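Local coordinates for alcohol dehydrogenase IV (Corynebacterium glutamicum, PDB 3IV7), which is an iron-containing alcohol dehydrogenase family member that probably reduces maleylacetate with a nicotinamide coenzyme, at residues R35-E48 with N87-T100. Sequence-based numbering, arbitrary orientation.
Sequences RGSAKVMVIAGERE and NEIDLLVCVGGGST
V40 to I43 and L91 to C94 pair as adjacent strands of the parallel sheet in the Rossmann-like N-terminal domain, with 40-43 lying between 91-96 and 63-65. Backbone bonds run as a regular ladder: M41 N to L91 O, V93 N to M41 O, I43 N to V93 O at 2.7 Å, and V95 N to I43 O.

At the start of the strands the backbone bond D90 N to K39 O continues the pairing, and the D90 carboxylate adds two more. Its CG is folded between its own backbone N and carbonyl carbon (chi1 68°), which brings the carboxylate over the incoming chain. The syn lone pair of OD2 receives A38 N at 2.7 Å, nearly straight, while K39 N meets OD1 from above the carboxylate plane at 2.8 Å. Further out, the bent chain of K39 brings NZ to N87 O, 2.9 Å away.

On one face V40 CG1 abuts V93 CG2 at 3.5 Å. The extended arm of R35 lies perpendicular to L91, with L91 CD1 3.6 Å from R35 CD; the guanidinium itself is bound to E31 and E150. On the other face I89 CG2 packs on M41 CB at 3.6 Å, and the methyls I43 CG2 and T100 CG2 pass in opposite senses, 3.8 Å apart; helix 98-111 covers I43 and C94.

Beyond the ladder, one water donates to E48 OE1 and V95 O and accepts from G45 N and T100 OG1, beside the glycine-rich turn G96-G98, which in this family probably approaches the coenzyme pyrophosphate. Two backbone N-H groups thus grip the D90 carboxylate, probably stabilising its negative charge, and the water uses both donors and both acceptors where the chains diverge.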
# COMPACT_ATOMS: atom_id res chain seq x y z
N ARG A 35 4.07 -17.95 14.57
CA ARG A 35 5.10 -18.62 13.76
C ARG A 35 5.49 -19.97 14.30
O ARG A 35 6.06 -20.79 13.58
CB ARG A 35 6.36 -17.73 13.68
CG ARG A 35 6.15 -16.46 12.95
CD ARG A 35 7.34 -15.45 13.10
NE ARG A 35 7.06 -14.27 12.31
CZ ARG A 35 7.25 -14.19 11.00
NH1 ARG A 35 7.81 -15.21 10.33
NH2 ARG A 35 6.90 -13.09 10.36
N GLY A 36 5.21 -20.21 15.58
CA GLY A 36 5.67 -21.42 16.25
C GLY A 36 7.18 -21.45 16.48
O GLY A 36 7.76 -22.51 16.79
N SER A 37 7.81 -20.26 16.42
CA SER A 37 9.27 -20.11 16.51
C SER A 37 9.79 -20.65 17.81
O SER A 37 9.29 -20.30 18.87
CB SER A 37 9.65 -18.63 16.41
OG SER A 37 9.04 -18.05 15.29
N ALA A 38 10.82 -21.50 17.72
CA ALA A 38 11.38 -22.16 18.91
C ALA A 38 12.78 -21.67 19.31
O ALA A 38 13.28 -22.05 20.37
CB ALA A 38 11.41 -23.71 18.69
N LYS A 39 13.43 -20.87 18.45
CA LYS A 39 14.80 -20.43 18.72
C LYS A 39 15.04 -19.04 18.20
O LYS A 39 15.66 -18.85 17.16
CB LYS A 39 15.81 -21.41 18.13
CG LYS A 39 15.79 -22.79 18.77
CD LYS A 39 17.15 -23.45 18.75
CE LYS A 39 18.05 -22.92 19.87
NZ LYS A 39 19.32 -23.70 19.97
N VAL A 40 14.58 -18.07 19.00
CA VAL A 40 14.60 -16.70 18.67
C VAL A 40 15.94 -16.04 18.99
O VAL A 40 16.52 -16.25 20.07
CB VAL A 40 13.50 -15.95 19.48
CG1 VAL A 40 13.51 -14.45 19.15
CG2 VAL A 40 12.11 -16.57 19.24
N MSE A 41 16.41 -15.23 18.06
CA MSE A 41 17.60 -14.43 18.25
C MSE A 41 17.21 -12.96 18.28
O MSE A 41 16.62 -12.45 17.33
CB MSE A 41 18.59 -14.68 17.13
CG MSE A 41 19.91 -13.85 17.17
SE MSE A 41 21.07 -14.44 15.70
CE MSE A 41 22.60 -13.27 15.90
N VAL A 42 17.50 -12.29 19.40
CA VAL A 42 17.24 -10.86 19.53
C VAL A 42 18.54 -10.08 19.28
O VAL A 42 19.60 -10.37 19.86
CB VAL A 42 16.65 -10.50 20.91
CG1 VAL A 42 16.56 -9.00 21.07
CG2 VAL A 42 15.26 -11.13 21.09
N ILE A 43 18.45 -9.10 18.40
CA ILE A 43 19.60 -8.31 18.00
C ILE A 43 19.35 -6.90 18.45
O ILE A 43 18.34 -6.29 18.08
CB ILE A 43 19.78 -8.34 16.44
CG1 ILE A 43 20.04 -9.75 15.97
CG2 ILE A 43 20.91 -7.38 16.00
CD1 ILE A 43 19.67 -10.00 14.54
N ALA A 44 20.28 -6.35 19.22
CA ALA A 44 20.16 -4.99 19.72
C ALA A 44 21.54 -4.50 20.19
O ALA A 44 22.29 -5.25 20.75
CB ALA A 44 19.14 -4.95 20.91
N GLY A 45 21.87 -3.25 19.92
CA GLY A 45 23.11 -2.67 20.40
C GLY A 45 23.07 -2.55 21.92
O GLY A 45 21.98 -2.52 22.52
N GLU A 46 24.25 -2.51 22.53
CA GLU A 46 24.40 -2.43 24.00
C GLU A 46 23.49 -1.38 24.62
O GLU A 46 22.89 -1.62 25.64
CB GLU A 46 25.85 -2.12 24.36
CG GLU A 46 26.84 -3.26 24.04
CD GLU A 46 28.31 -2.78 24.00
OE1 GLU A 46 28.62 -1.71 24.57
OE2 GLU A 46 29.15 -3.50 23.39
N ARG A 47 23.37 -0.24 23.96
CA ARG A 47 22.55 0.84 24.46
C ARG A 47 21.04 0.57 24.34
O ARG A 47 20.25 1.33 24.87
CB ARG A 47 22.88 2.14 23.73
CG ARG A 47 24.29 2.67 23.96
CD ARG A 47 24.59 3.83 23.02
N GLU A 48 20.65 -0.46 23.58
CA GLU A 48 19.23 -0.81 23.48
C GLU A 48 18.91 -2.13 24.12
O GLU A 48 17.77 -2.56 24.11
CB GLU A 48 18.78 -0.86 22.02
CG GLU A 48 18.38 0.50 21.43
CD GLU A 48 19.57 1.24 20.87
OE1 GLU A 48 20.19 0.73 19.90
OE2 GLU A 48 19.85 2.34 21.38
N ASN A 87 23.44 -21.80 16.17
CA ASN A 87 22.46 -21.96 17.23
C ASN A 87 21.11 -22.37 16.70
O ASN A 87 20.12 -22.41 17.45
CB ASN A 87 22.37 -20.66 18.02
CG ASN A 87 23.59 -20.42 18.88
OD1 ASN A 87 23.74 -21.04 19.93
ND2 ASN A 87 24.44 -19.49 18.47
N GLU A 88 21.04 -22.66 15.41
CA GLU A 88 19.82 -23.11 14.79
C GLU A 88 18.67 -22.15 15.05
O GLU A 88 17.52 -22.55 15.25
CB GLU A 88 19.50 -24.52 15.24
CG GLU A 88 20.58 -25.48 14.85
CD GLU A 88 20.39 -26.85 15.44
OE1 GLU A 88 20.36 -26.96 16.68
OE2 GLU A 88 20.31 -27.81 14.67
N ILE A 89 18.98 -20.88 14.96
CA ILE A 89 18.01 -19.84 15.09
C ILE A 89 16.92 -19.97 14.02
O ILE A 89 17.19 -20.31 12.88
CB ILE A 89 18.71 -18.48 14.95
CG1 ILE A 89 19.65 -18.26 16.14
CG2 ILE A 89 17.70 -17.37 14.86
CD1 ILE A 89 18.94 -18.35 17.52
N ASP A 90 15.67 -19.71 14.40
CA ASP A 90 14.59 -19.78 13.46
C ASP A 90 13.79 -18.48 13.32
O ASP A 90 12.87 -18.40 12.51
CB ASP A 90 13.66 -21.00 13.74
CG ASP A 90 12.87 -20.87 15.03
OD1 ASP A 90 13.07 -19.91 15.80
OD2 ASP A 90 12.03 -21.78 15.30
N LEU A 91 14.16 -17.47 14.09
CA LEU A 91 13.56 -16.15 13.95
C LEU A 91 14.56 -15.10 14.39
O LEU A 91 15.26 -15.29 15.40
CB LEU A 91 12.29 -16.04 14.80
CG LEU A 91 11.45 -14.75 14.67
CD1 LEU A 91 10.87 -14.62 13.28
CD2 LEU A 91 10.33 -14.73 15.72
N LEU A 92 14.67 -14.03 13.60
CA LEU A 92 15.45 -12.85 13.95
C LEU A 92 14.52 -11.77 14.48
O LEU A 92 13.49 -11.48 13.85
CB LEU A 92 16.18 -12.30 12.71
CG LEU A 92 17.14 -13.24 11.99
CD1 LEU A 92 17.70 -12.60 10.72
CD2 LEU A 92 18.23 -13.64 12.92
N VAL A 93 14.86 -11.18 15.62
CA VAL A 93 14.10 -10.05 16.14
C VAL A 93 15.09 -8.91 16.38
O VAL A 93 16.07 -9.09 17.07
CB VAL A 93 13.33 -10.37 17.49
CG1 VAL A 93 12.54 -9.15 17.92
CG2 VAL A 93 12.40 -11.62 17.36
N CYS A 94 14.86 -7.74 15.77
CA CYS A 94 15.78 -6.64 15.97
C CYS A 94 15.11 -5.48 16.63
O CYS A 94 14.01 -5.11 16.26
CB CYS A 94 16.46 -6.23 14.65
SG CYS A 94 15.35 -5.97 13.22
N VAL A 95 15.77 -4.93 17.65
CA VAL A 95 15.22 -3.82 18.39
C VAL A 95 16.21 -2.65 18.35
O VAL A 95 17.29 -2.72 18.94
CB VAL A 95 14.99 -4.21 19.83
CG1 VAL A 95 14.30 -3.04 20.58
CG2 VAL A 95 14.17 -5.53 19.90
N GLY A 96 15.86 -1.61 17.61
CA GLY A 96 16.73 -0.49 17.48
C GLY A 96 16.58 0.22 16.17
O GLY A 96 15.56 0.09 15.49
N GLY A 97 17.62 0.95 15.80
CA GLY A 97 17.60 1.76 14.59
C GLY A 97 18.14 1.10 13.34
O GLY A 97 18.40 -0.12 13.30
N GLY A 98 18.42 1.95 12.36
CA GLY A 98 18.99 1.53 11.06
C GLY A 98 20.08 0.46 11.08
O GLY A 98 20.04 -0.48 10.30
N SER A 99 21.10 0.63 11.91
CA SER A 99 22.24 -0.27 11.92
C SER A 99 21.92 -1.63 12.57
O SER A 99 22.53 -2.67 12.23
CB SER A 99 23.45 0.43 12.58
OG SER A 99 23.26 0.53 13.96
N THR A 100 20.98 -1.63 13.51
CA THR A 100 20.51 -2.85 14.13
C THR A 100 19.66 -3.64 13.15
O THR A 100 19.86 -4.82 12.95
CB THR A 100 19.71 -2.54 15.37
OG1 THR A 100 20.48 -1.65 16.21
CG2 THR A 100 19.38 -3.85 16.12
O HOH W 1 10.46 -18.86 13.09
O HOH W 2 19.82 -1.58 18.87
O HOH W 3 19.56 1.73 17.68